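Local atomic coordinates of Exo-arabinanase (Penicillium chrysogenum, PDB entry 3A72), a protein that acts as an exo-1,5-alpha-L-arabinanase, a glycosyl hydrolase that probably releases short products from chain ends of arabinan. Residues C308-G313 / S345-D350. Numbering follows the deposited sequence.
Sequences CPEEHG and SVSVMD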
loop_
_atom_site.group_PDB
_atom_site.type_symbol
_atom_site.label_atom_id
_atom_site.label_comp_id
_atom_site.label_asym_id
_atom_site.label_seq_id
_atom_site.Cartn_x
_atom_site.Cartn_y
_atom_site.Cartn_z
ATOM N N CYS A 308 1.789 10.487 16.922
ATOM C CA CYS A 308 2.592 10.482 15.699
ATOM C C CYS A 308 2.694 11.917 15.195
ATOM O O CYS A 308 1.710 12.612 15.126
ATOM C CB CYS A 308 1.923 9.571 14.691
ATOM S SG CYS A 308 2.739 9.530 13.062
ATOM N N PRO A 309 3.914 12.362 14.807
ATOM C CA PRO A 309 4.068 13.748 14.355
ATOM C C PRO A 309 3.688 13.985 12.916
ATOM O O PRO A 309 3.643 15.155 12.488
ATOM C CB PRO A 309 5.560 13.996 14.498
ATOM C CG PRO A 309 6.179 12.654 14.313
ATOM C CD PRO A 309 5.219 11.661 14.941
ATOM N N GLU A 310 3.413 12.953 12.113
ATOM C CA GLU A 310 2.979 13.085 10.735
ATOM C C GLU A 310 1.466 13.234 10.670
ATOM O O GLU A 310 0.750 12.546 11.386
ATOM C CB GLU A 310 3.402 11.871 9.953
ATOM C CG GLU A 310 3.051 11.895 8.489
ATOM C CD GLU A 310 3.805 12.909 7.680
ATOM O OE1 GLU A 310 4.830 13.467 8.050
ATOM O OE2 GLU A 310 3.258 13.115 6.529
ATOM N N GLU A 311 1.008 14.125 9.815
ATOM C CA GLU A 311 -0.431 14.308 9.638
ATOM C C GLU A 311 -1.105 13.034 9.192
ATOM O O GLU A 311 -0.499 12.141 8.595
ATOM C CB GLU A 311 -0.656 15.400 8.598
ATOM C CG GLU A 311 -0.201 15.052 7.195
ATOM C CD GLU A 311 -0.378 16.202 6.183
ATOM O OE1 GLU A 311 -0.367 17.401 6.592
ATOM O OE2 GLU A 311 -0.499 15.904 4.978
ATOM N N HIS A 312 -2.407 12.957 9.479
ATOM C CA HIS A 312 -3.211 11.895 8.922
ATOM C C HIS A 312 -3.322 12.055 7.404
ATOM O O HIS A 312 -3.264 13.151 6.874
ATOM C CB HIS A 312 -4.606 11.839 9.542
ATOM C CG HIS A 312 -5.595 12.719 8.942
ATOM N ND1 HIS A 312 -5.691 14.027 9.142
ATOM C CD2 HIS A 312 -6.559 12.395 8.020
ATOM C CE1 HIS A 312 -6.697 14.540 8.422
ATOM N NE2 HIS A 312 -7.243 13.549 7.744
ATOM N N GLY A 313 -3.505 10.929 6.708
ATOM C CA GLY A 313 -3.767 10.998 5.294
ATOM C C GLY A 313 -4.243 9.656 4.782
ATOM O O GLY A 313 -4.100 8.620 5.405
ATOM N N SER A 345 4.743 14.285 2.179
ATOM C CA SER A 345 5.624 14.554 3.309
ATOM C C SER A 345 5.993 13.246 3.999
ATOM O O SER A 345 5.356 12.204 3.837
ATOM C CB SER A 345 5.002 15.541 4.270
ATOM O OG SER A 345 3.882 15.026 4.916
ATOM N N VAL A 346 7.013 13.348 4.860
ATOM C CA VAL A 346 7.463 12.210 5.608
ATOM C C VAL A 346 8.015 12.642 6.968
ATOM O O VAL A 346 8.660 13.681 7.099
ATOM C CB VAL A 346 8.538 11.436 4.798
ATOM C CG1 VAL A 346 9.779 12.271 4.550
ATOM C CG2 VAL A 346 8.901 10.114 5.437
ATOM N N SER A 347 7.718 11.790 7.964
ATOM C CA SER A 347 8.347 11.878 9.281
ATOM C C SER A 347 9.082 10.562 9.550
ATOM O O SER A 347 8.728 9.530 8.998
ATOM C CB SER A 347 7.318 12.147 10.354
ATOM O OG SER A 347 6.614 13.362 10.143
ATOM N N VAL A 348 10.090 10.647 10.426
ATOM C CA VAL A 348 10.818 9.475 10.891
ATOM C C VAL A 348 10.761 9.495 12.395
ATOM O O VAL A 348 11.089 10.506 13.024
ATOM C CB VAL A 348 12.272 9.470 10.372
ATOM C CG1 VAL A 348 13.021 8.251 10.913
ATOM C CG2 VAL A 348 12.301 9.448 8.856
ATOM N N MET A 349 10.344 8.386 12.990
ATOM C CA MET A 349 10.249 8.216 14.407
ATOM C C MET A 349 11.269 7.236 14.902
ATOM O O MET A 349 11.571 6.234 14.274
ATOM C CB MET A 349 8.810 7.692 14.775
ATOM C CG MET A 349 7.696 8.581 14.251
ATOM S SD MET A 349 6.069 7.903 14.550
ATOM C CE MET A 349 5.899 8.148 16.311
ATOM N N ASP A 350 11.812 7.519 16.114
ATOM C CA ASP A 350 12.810 6.669 16.771
ATOM C C ASP A 350 12.093 5.673 17.640
ATOM O O ASP A 350 11.623 6.022 18.733
ATOM C CB ASP A 350 13.787 7.519 17.568
ATOM C CG ASP A 350 14.883 6.698 18.211
ATOM O OD1 ASP A 350 14.871 5.455 18.113
ATOM O OD2 ASP A 350 15.842 7.340 18.780
HETATM O O HOH W 1 1.645 15.235 3.500
#
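The two oxygens of the E310 carboxylate each meet a serine hydroxyl lying close to its plane, and the strand backbone lies to one side of that plane, offset past the oxygens. S347 OG donates to E310 OE1 at 2.8 Å, which accepts with its anti lone pair. S345 OG donates to E310 OE2 at 2.6 Å, which accepts with its syn lone pair. This second bond is short. The two hydroxyls come from alternate residues of one strand, so both lie on the strand face turned to the loop. Together they fix the rotation of the carboxylate. E310 CG lies anti to the backbone N (chi1 -178°), and the chain then bends at chi2 (68°), which places CD between the two serines. V346 C comes to E310 OE1 obliquely, at 3.5 Å, from one side of the plane. E310 is buried, and these two bonds would help stabilise a negative charge there. A water links S345 OG and E311 OE2, 2.7 Å from each.

The puckered ring of P309 meets M349 obliquely through CD. P309 CD lies 3.8 Å from M349 CE and 3.9 Å from M349 SD. C308 SG also reaches M349 SD, at 4.0 Å. C308 SG also takes a weak hydrogen bond from E310 N.

The six four-stranded antiparallel sheets indicate a six-bladed beta-propeller. Loop 308-313 leaves strand 304-306, the outer strand of one blade, and leads to strand 317-320 of the next. Strand 344-350 belongs to that next blade, between strands 328-333 and 6-10. Strand 6-10 from the N-terminus completes this blade and closes the ring. N8 N on it donates to S347 OG. On the preceding blade, L292 of strand 292-295 touches both C308 and M349.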